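PDB 6HXJ: ATP-citrate lyase beta-subunit from Chlorobium limicola, which probably catalyses, together with the alpha-subunit, the ATP-driven cleavage of citrate by coenzyme A to acetyl-CoA and oxaloacetate. Local coordinates for residues A[11-15]-A[219-223]; A[115-121]-A[134-140]; A[332-336]-A[365-369]. The contacts are given in a common frame with arbitrary orientation. Residue numbers count along the deposited sequence, not the author numbering.

Interaction 1: residues A[11-15]-A[219-223]; sequences KLFNK and ADWDF
Two salt bridges on the ATP-grasp part clip the last turn of helix 6-15 to the irregular segment 219-223. The helix is confirmed by K15 N to K11 O at 2.9 Å; K11 and K15, one turn apart, point toward the loop. There W221 and D222 are the centres of consecutive inverse gamma turns (phi/psi -82/68° and -85/64°), and the nearest CA pair, L12 and W221, is 9.2 Å apart, so side chains span the gap. K15, with all four chi angles t, brings NZ to 2.8 Å from D220 OD2; K11 NZ (chi1, chi2 and chi4 t, chi3 148°) reaches D222 OD1 at 2.9 Å. Both aspartates have chi1 p. Beside the salt bridges, L12 CD1 lies 4.2 Å from W221 NE1. E182 draws the two sides together, forming a salt bridge with K15 and accepting a hydrogen bond from W221 NE1. H218 stacks on the W221 ring; L12 touches M208 and W221 touches V210 on strand 200-210; F13 packs on strand 184-195.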
loop_
_atom_site.group_PDB
_atom_site.type_symbol
_atom_site.label_atom_id
_atom_site.label_comp_id
_atom_site.label_asym_id
_atom_site.label_seq_id
_atom_site.Cartn_x
_atom_site.Cartn_y
_atom_site.Cartn_z
ATOM N N LYS A 11 -0.634 33.095 57.197
ATOM C CA LYS A 11 -1.216 33.312 55.882
ATOM C C LYS A 11 -2.601 32.665 55.783
ATOM O O LYS A 11 -3.531 33.297 55.280
ATOM C CB LYS A 11 -0.267 32.796 54.788
ATOM C CG LYS A 11 -0.892 32.735 53.403
ATOM C CD LYS A 11 0.141 32.681 52.295
ATOM C CE LYS A 11 -0.369 31.876 51.119
ATOM N NZ LYS A 11 0.238 32.330 49.839
ATOM N N LEU A 12 -2.741 31.424 56.294
ATOM C CA LEU A 12 -4.011 30.684 56.276
ATOM C C LEU A 12 -4.985 31.277 57.231
ATOM O O LEU A 12 -6.178 31.253 56.982
ATOM C CB LEU A 12 -3.785 29.227 56.612
ATOM C CG LEU A 12 -2.706 28.565 55.777
ATOM C CD1 LEU A 12 -2.859 27.076 55.807
ATOM C CD2 LEU A 12 -2.742 29.060 54.328
ATOM N N PHE A 13 -4.490 31.808 58.334
ATOM C CA PHE A 13 -5.353 32.478 59.284
ATOM C C PHE A 13 -5.947 33.652 58.570
ATOM O O PHE A 13 -7.164 33.762 58.505
ATOM C CB PHE A 13 -4.553 32.962 60.474
ATOM C CG PHE A 13 -4.230 31.883 61.453
ATOM C CD1 PHE A 13 -4.636 30.577 61.228
ATOM C CD2 PHE A 13 -3.531 32.169 62.612
ATOM C CE1 PHE A 13 -4.330 29.570 62.139
ATOM C CE2 PHE A 13 -3.241 31.169 63.531
ATOM C CZ PHE A 13 -3.637 29.875 63.290
ATOM N N ASN A 14 -5.083 34.484 57.971
ATOM C CA ASN A 14 -5.441 35.648 57.187
ATOM C C ASN A 14 -6.508 35.295 56.175
ATOM O O ASN A 14 -7.546 35.944 56.126
ATOM C CB ASN A 14 -4.210 36.135 56.475
ATOM C CG ASN A 14 -3.983 37.581 56.621
ATOM O OD1 ASN A 14 -4.037 38.146 57.712
ATOM N ND2 ASN A 14 -3.873 38.238 55.482
ATOM N N LYS A 15 -6.272 34.233 55.409
ATOM C CA LYS A 15 -7.197 33.726 54.407
ATOM C C LYS A 15 -8.616 33.512 54.972
ATOM O O LYS A 15 -9.592 33.908 54.343
ATOM C CB LYS A 15 -6.629 32.426 53.827
ATOM C CG LYS A 15 -7.571 31.684 52.920
ATOM C CD LYS A 15 -6.812 30.724 52.046
ATOM C CE LYS A 15 -7.700 29.587 51.647
ATOM N NZ LYS A 15 -6.981 28.594 50.807
ATOM N N ALA A 219 -3.656 24.415 45.931
ATOM C CA ALA A 219 -2.724 25.102 45.036
ATOM C C ALA A 219 -2.092 26.358 45.693
ATOM O O ALA A 219 -1.073 26.861 45.211
ATOM C CB ALA A 219 -3.432 25.479 43.759
ATOM N N ASP A 220 -2.676 26.815 46.815
ATOM C CA ASP A 220 -2.190 27.963 47.568
ATOM C C ASP A 220 -1.125 27.601 48.619
ATOM O O ASP A 220 -0.616 28.502 49.293
ATOM C CB ASP A 220 -3.374 28.730 48.192
ATOM C CG ASP A 220 -4.012 28.129 49.437
ATOM O OD1 ASP A 220 -4.295 26.903 49.436
ATOM O OD2 ASP A 220 -4.274 28.894 50.393
ATOM N N TRP A 221 -0.776 26.307 48.745
ATOM C CA TRP A 221 0.205 25.812 49.707
ATOM C C TRP A 221 1.626 25.983 49.207
ATOM O O TRP A 221 2.321 24.996 48.925
ATOM C CB TRP A 221 -0.082 24.351 50.091
ATOM C CG TRP A 221 -1.176 24.143 51.106
ATOM C CD1 TRP A 221 -2.090 25.063 51.546
ATOM C CD2 TRP A 221 -1.485 22.919 51.781
ATOM N NE1 TRP A 221 -2.926 24.494 52.474
ATOM C CE2 TRP A 221 -2.588 23.172 52.628
ATOM C CE3 TRP A 221 -0.929 21.633 51.766
ATOM C CZ2 TRP A 221 -3.152 22.177 53.441
ATOM C CZ3 TRP A 221 -1.492 20.650 52.567
ATOM C CH2 TRP A 221 -2.583 20.927 53.398
ATOM N N ASP A 222 2.067 27.231 49.111
ATOM C CA ASP A 222 3.431 27.557 48.703
ATOM C C ASP A 222 4.359 27.499 49.929
ATOM O O ASP A 222 4.886 28.519 50.363
ATOM C CB ASP A 222 3.504 28.908 47.943
ATOM C CG ASP A 222 2.880 30.148 48.589
ATOM O OD1 ASP A 222 1.949 29.997 49.413
ATOM O OD2 ASP A 222 3.329 31.274 48.268
ATOM N N PHE A 223 4.502 26.300 50.522
ATOM C CA PHE A 223 5.338 26.005 51.694
ATOM C C PHE A 223 5.647 24.501 51.782
ATOM O O PHE A 223 4.921 23.678 51.215
ATOM C CB PHE A 223 4.691 26.487 53.016
ATOM C CG PHE A 223 3.351 25.866 53.357
ATOM C CD1 PHE A 223 3.275 24.609 53.955
ATOM C CD2 PHE A 223 2.169 26.539 53.091
ATOM C CE1 PHE A 223 2.040 24.019 54.227
ATOM C CE2 PHE A 223 0.936 25.961 53.402
ATOM C CZ PHE A 223 0.881 24.710 53.976
#

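Interaction 2: residues A[115-121]-A[134-140]; sequences GAELLIS and SVRRIQI
Strands 115-121 and 136-140 pair as a beta-hairpin with a long connection, at the edge of the antiparallel sheet of the ATP-grasp part; their axes approach to 4.6 Å with N-to-C directions 161° apart. Three hydrogen-bonded pairs set the register: A116 N-I140 O 3.0 Å and I140 N-A116 O 2.8 Å; L118 N-I138 O 2.9 Å and I138 N-L118 O 3.0 Å; I120 N-R136 O 2.8 Å and R136 N-I120 O 3.0 Å. E117-Q139 and L119-R137 are non-hydrogen-bonded pairs, with CA atoms 4.4 and 4.3 Å apart. CA-H...O contacts supplement the pairing, the shortest from R137 CA to L118 O at 3.2 Å.

Apolar contacts include L118 CB to I140 CD1 at 3.8 Å on the face of A116, L118 and I120 and, on that of E117 and L119, L119 CD2 to V135 CG1 at 3.8 Å. G115, at phi/psi 147/-128°, has no room for a CB, which would clash with I140 O.

The charged contact is looser: E117 (chi1 and chi2 t) places OE1 over the guanidinium of R137 (chi1 p, chi2 t, chi3 p), 3.9 Å from NH1, a long salt bridge without a directed N-H. Q139 OE1 accepts a hydrogen bond from N112.

Strand 104-112 flanks 115-121 on its other edge, leaving 136-141 outermost within this chain. Helices 148-158 and 163-181 pack on the A116 face, while W132 touches L119 and R137 on the other.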
loop_
_atom_site.group_PDB
_atom_site.type_symbol
_atom_site.label_atom_id
_atom_site.label_comp_id
_atom_site.label_asym_id
_atom_site.label_seq_id
_atom_site.Cartn_x
_atom_site.Cartn_y
_atom_site.Cartn_z
ATOM N N GLY A 115 -13.994 13.753 64.123
ATOM C CA GLY A 115 -14.018 15.132 63.673
ATOM C C GLY A 115 -12.885 15.790 64.422
ATOM O O GLY A 115 -11.744 15.303 64.405
ATOM N N ALA A 116 -13.200 16.899 65.084
ATOM C CA ALA A 116 -12.237 17.618 65.893
ATOM C C ALA A 116 -12.799 17.997 67.241
ATOM O O ALA A 116 -13.966 17.752 67.535
ATOM C CB ALA A 116 -11.857 18.865 65.106
ATOM N N GLU A 117 -11.944 18.559 68.082
ATOM C CA GLU A 117 -12.302 19.031 69.407
ATOM C C GLU A 117 -11.782 20.453 69.558
ATOM O O GLU A 117 -10.608 20.709 69.264
ATOM C CB GLU A 117 -11.683 18.135 70.468
ATOM C CG GLU A 117 -12.337 18.254 71.829
ATOM C CD GLU A 117 -11.780 17.319 72.887
ATOM O OE1 GLU A 117 -10.535 17.210 73.003
ATOM O OE2 GLU A 117 -12.597 16.689 73.598
ATOM N N LEU A 118 -12.657 21.374 69.976
ATOM C CA LEU A 118 -12.289 22.755 70.178
ATOM C C LEU A 118 -12.144 22.993 71.658
ATOM O O LEU A 118 -13.100 22.811 72.400
ATOM C CB LEU A 118 -13.331 23.677 69.547
ATOM C CG LEU A 118 -13.111 25.188 69.650
ATOM C CD1 LEU A 118 -11.876 25.663 68.895
ATOM C CD2 LEU A 118 -14.310 25.923 69.169
ATOM N N LEU A 119 -10.931 23.329 72.094
ATOM C CA LEU A 119 -10.640 23.603 73.497
ATOM C C LEU A 119 -10.514 25.112 73.628
ATOM O O LEU A 119 -9.839 25.750 72.813
ATOM C CB LEU A 119 -9.355 22.876 73.961
ATOM C CG LEU A 119 -9.519 21.418 74.431
ATOM C CD1 LEU A 119 -9.784 20.495 73.287
ATOM C CD2 LEU A 119 -8.285 20.932 75.135
ATOM N N ILE A 120 -11.217 25.690 74.610
ATOM C CA ILE A 120 -11.195 27.129 74.846
ATOM C C ILE A 120 -10.876 27.460 76.312
ATOM O O ILE A 120 -11.368 26.809 77.224
ATOM C CB ILE A 120 -12.502 27.812 74.329
ATOM C CG1 ILE A 120 -12.330 29.339 74.214
ATOM C CG2 ILE A 120 -13.766 27.426 75.145
ATOM C CD1 ILE A 120 -13.379 29.984 73.441
ATOM N N SER A 121 -10.063 28.484 76.531
ATOM C CA SER A 121 -9.756 28.932 77.889
ATOM C C SER A 121 -9.654 30.439 77.956
ATOM O O SER A 121 -9.200 31.078 77.008
ATOM C CB SER A 121 -8.468 28.303 78.407
ATOM O OG SER A 121 -8.380 28.460 79.811
ATOM N N SER A 134 -9.960 25.285 83.705
ATOM C CA SER A 134 -10.576 26.444 83.068
ATOM C C SER A 134 -10.981 26.142 81.634
ATOM O O SER A 134 -11.835 26.835 81.084
ATOM C CB SER A 134 -9.639 27.647 83.126
ATOM O OG SER A 134 -8.473 27.514 82.335
ATOM N N VAL A 135 -10.362 25.104 81.044
ATOM C CA VAL A 135 -10.562 24.654 79.669
ATOM C C VAL A 135 -11.916 23.962 79.471
ATOM O O VAL A 135 -12.237 22.963 80.124
ATOM C CB VAL A 135 -9.384 23.793 79.142
ATOM C CG1 VAL A 135 -9.680 23.216 77.766
ATOM C CG2 VAL A 135 -8.086 24.585 79.109
ATOM N N ARG A 136 -12.708 24.551 78.570
ATOM C CA ARG A 136 -14.002 24.050 78.135
ATOM C C ARG A 136 -13.817 23.529 76.723
ATOM O O ARG A 136 -13.261 24.208 75.853
ATOM C CB ARG A 136 -15.105 25.129 78.236
ATOM C CG ARG A 136 -15.291 25.706 79.648
ATOM C CD ARG A 136 -15.625 24.636 80.671
ATOM N NE ARG A 136 -15.572 25.145 82.039
ATOM C CZ ARG A 136 -15.476 24.372 83.116
ATOM N NH1 ARG A 136 -15.437 24.915 84.327
ATOM N NH2 ARG A 136 -15.407 23.051 82.991
ATOM N N ARG A 137 -14.190 22.280 76.532
ATOM C CA ARG A 137 -14.004 21.621 75.266
ATOM C C ARG A 137 -15.300 21.115 74.690
ATOM O O ARG A 137 -16.136 20.580 75.415
ATOM C CB ARG A 137 -12.952 20.496 75.364
ATOM C CG ARG A 137 -13.096 19.553 76.553
ATOM C CD ARG A 137 -12.172 18.358 76.432
ATOM N NE ARG A 137 -10.799 18.663 76.847
ATOM C CZ ARG A 137 -9.838 17.752 77.005
ATOM N NH1 ARG A 137 -10.087 16.464 76.784
ATOM N NH2 ARG A 137 -8.622 18.121 77.390
ATOM N N ILE A 138 -15.471 21.296 73.378
ATOM C CA ILE A 138 -16.611 20.731 72.655
ATOM C C ILE A 138 -16.105 19.859 71.520
ATOM O O ILE A 138 -15.062 20.150 70.955
ATOM C CB ILE A 138 -17.733 21.699 72.198
ATOM C CG1 ILE A 138 -17.246 22.698 71.138
ATOM C CG2 ILE A 138 -18.411 22.370 73.355
ATOM C CD1 ILE A 138 -17.969 22.568 69.836
ATOM N N GLN A 139 -16.846 18.807 71.178
ATOM C CA GLN A 139 -16.492 17.920 70.088
ATOM C C GLN A 139 -17.290 18.298 68.844
ATOM O O GLN A 139 -18.522 18.294 68.868
ATOM C CB GLN A 139 -16.716 16.463 70.492
ATOM C CG GLN A 139 -16.756 15.454 69.337
ATOM C CD GLN A 139 -15.428 15.210 68.729
ATOM O OE1 GLN A 139 -14.397 15.307 69.381
ATOM N NE2 GLN A 139 -15.423 14.875 67.462
ATOM N N ILE A 140 -16.576 18.678 67.779
ATOM C CA ILE A 140 -17.169 19.030 66.498
ATOM C C ILE A 140 -17.220 17.768 65.675
ATOM O O ILE A 140 -16.179 17.266 65.257
ATOM C CB ILE A 140 -16.413 20.184 65.787
ATOM C CG1 ILE A 140 -16.496 21.471 66.618
ATOM C CG2 ILE A 140 -16.962 20.420 64.372
ATOM C CD1 ILE A 140 -15.285 22.148 66.700
#

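Interaction 3: residues A[332-336]-A[365-369]; sequences FSGII and GLAAI
This is a buried, apolar helix-helix contact in the citrate-binding part of the chain: 328-344 and 362-371 are the helices of two consecutive beta-alpha-beta crossovers, which share strand 352-356 and link it to its parallel neighbours 315-318 and 378-382. Accordingly, the two helical segments run almost in the same direction, their axes 12° apart in direction and 9.7 Å at closest approach. Each has helical backbone angles and one internal i to i+4 bond, I336 N to F332 O at 2.8 Å and I369 N to G365 O at 3.0 Å. F332 stands opposite G365 (CA-CA 5.6 Å) and I336 opposite I369 (6.5 Å), so the register repeats after one turn.

At the first level G365, without a side chain, faces F332; an ideal CB would lie 3.6 Å from F332 CB, a snug contact and not a clash. The F332 ring, with chi1 at -91° and chi2 at 23°, has G365 O at its edge, 3.3 Å from CD2. Its CE2 also touches L366 CD1 at 3.9 Å and I369 CG2 at 3.8 Å. One turn later I336 (chi1 m, chi2 t) extends CD1 to 3.6 Å from A368 CB, and its CG1 lies 3.6 Å from I369 CD1. I335 CG2 is 4.2 Å from I369 CD1.

The F332 side chain is about 9 Å from a bound citrate, near but not touching it. Y291 of strand 287-292 meets F332 and I335, helix 297-309 packs on I335 through V300 and T304, and I379 and V381 of strand 378-382 lie against I369.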
loop_
_atom_site.group_PDB
_atom_site.type_symbol
_atom_site.label_atom_id
_atom_site.label_comp_id
_atom_site.label_asym_id
_atom_site.label_seq_id
_atom_site.Cartn_x
_atom_site.Cartn_y
_atom_site.Cartn_z
ATOM N N PHE A 332 17.954 -6.520 45.634
ATOM C CA PHE A 332 19.235 -7.062 46.057
ATOM C C PHE A 332 20.290 -6.777 45.037
ATOM O O PHE A 332 21.427 -6.624 45.448
ATOM C CB PHE A 332 19.189 -8.554 46.419
ATOM C CG PHE A 332 18.900 -8.814 47.877
ATOM C CD1 PHE A 332 18.240 -7.862 48.657
ATOM C CD2 PHE A 332 19.305 -9.997 48.482
ATOM C CE1 PHE A 332 18.004 -8.084 50.014
ATOM C CE2 PHE A 332 19.043 -10.230 49.839
ATOM C CZ PHE A 332 18.392 -9.271 50.594
ATOM N N SER A 333 19.953 -6.622 43.736
ATOM C CA SER A 333 20.969 -6.244 42.743
ATOM C C SER A 333 21.458 -4.796 42.974
ATOM O O SER A 333 22.660 -4.523 42.844
ATOM C CB SER A 333 20.460 -6.462 41.317
ATOM O OG SER A 333 19.723 -5.359 40.808
ATOM N N GLY A 334 20.535 -3.917 43.374
ATOM C CA GLY A 334 20.829 -2.527 43.699
ATOM C C GLY A 334 21.705 -2.451 44.933
ATOM O O GLY A 334 22.630 -1.657 44.965
ATOM N N ILE A 335 21.441 -3.330 45.951
ATOM C CA ILE A 335 22.203 -3.474 47.215
ATOM C C ILE A 335 23.596 -4.008 46.906
ATOM O O ILE A 335 24.578 -3.464 47.406
ATOM C CB ILE A 335 21.475 -4.334 48.334
ATOM C CG1 ILE A 335 20.172 -3.668 48.812
ATOM C CG2 ILE A 335 22.396 -4.606 49.557
ATOM C CD1 ILE A 335 19.268 -4.528 49.684
ATOM N N ILE A 336 23.675 -5.055 46.064
ATOM C CA ILE A 336 24.925 -5.692 45.639
ATOM C C ILE A 336 25.788 -4.674 44.904
ATOM O O ILE A 336 26.953 -4.509 45.270
ATOM C CB ILE A 336 24.703 -7.014 44.824
ATOM C CG1 ILE A 336 24.099 -8.126 45.694
ATOM C CG2 ILE A 336 26.014 -7.510 44.191
ATOM C CD1 ILE A 336 23.454 -9.254 44.914
ATOM N N GLY A 365 17.760 -13.618 44.472
ATOM C CA GLY A 365 18.393 -12.492 45.155
ATOM C C GLY A 365 19.320 -12.929 46.274
ATOM O O GLY A 365 20.418 -12.372 46.416
ATOM N N LEU A 366 18.882 -13.947 47.088
ATOM C CA LEU A 366 19.684 -14.481 48.199
ATOM C C LEU A 366 20.926 -15.195 47.691
ATOM O O LEU A 366 21.973 -15.081 48.317
ATOM C CB LEU A 366 18.879 -15.371 49.168
ATOM C CG LEU A 366 18.124 -14.740 50.384
ATOM C CD1 LEU A 366 17.176 -13.607 50.016
ATOM C CD2 LEU A 366 17.406 -15.794 51.157
ATOM N N ALA A 367 20.821 -15.905 46.550
ATOM C CA ALA A 367 21.944 -16.597 45.895
ATOM C C ALA A 367 22.947 -15.574 45.356
ATOM O O ALA A 367 24.153 -15.765 45.497
ATOM C CB ALA A 367 21.432 -17.485 44.773
ATOM N N ALA A 368 22.447 -14.466 44.781
ATOM C CA ALA A 368 23.255 -13.366 44.257
ATOM C C ALA A 368 24.040 -12.668 45.383
ATOM O O ALA A 368 25.217 -12.361 45.211
ATOM C CB ALA A 368 22.370 -12.378 43.532
ATOM N N ILE A 369 23.415 -12.477 46.543
ATOM C CA ILE A 369 24.040 -11.839 47.696
ATOM C C ILE A 369 25.100 -12.765 48.395
ATOM O O ILE A 369 26.118 -12.262 48.859
ATOM C CB ILE A 369 22.925 -11.283 48.649
ATOM C CG1 ILE A 369 23.458 -10.185 49.616
ATOM C CG2 ILE A 369 22.140 -12.328 49.413
ATOM C CD1 ILE A 369 23.328 -8.732 49.186
#

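How the interactions relate
From the N terminus, interaction 1 joins the end of helix 6-15 to the loop after strand 200-210, closing a long loop that holds most of the ATP-grasp part. Interaction 2 falls within that loop and closes a much shorter one across 12 residues, adding the edge strand 136-141 to the antiparallel sheet that includes strand 200-210; the two contacts do not touch, their nearest atoms being about 11 Å apart. Interaction 3 follows in series, packing two helices beside the mixed sheet of the citrate-binding part across 28 residues. Its centre is about 46 Å from that of interaction 1 and about 54 Å from that of interaction 2, on the opposite side of the chain's centre.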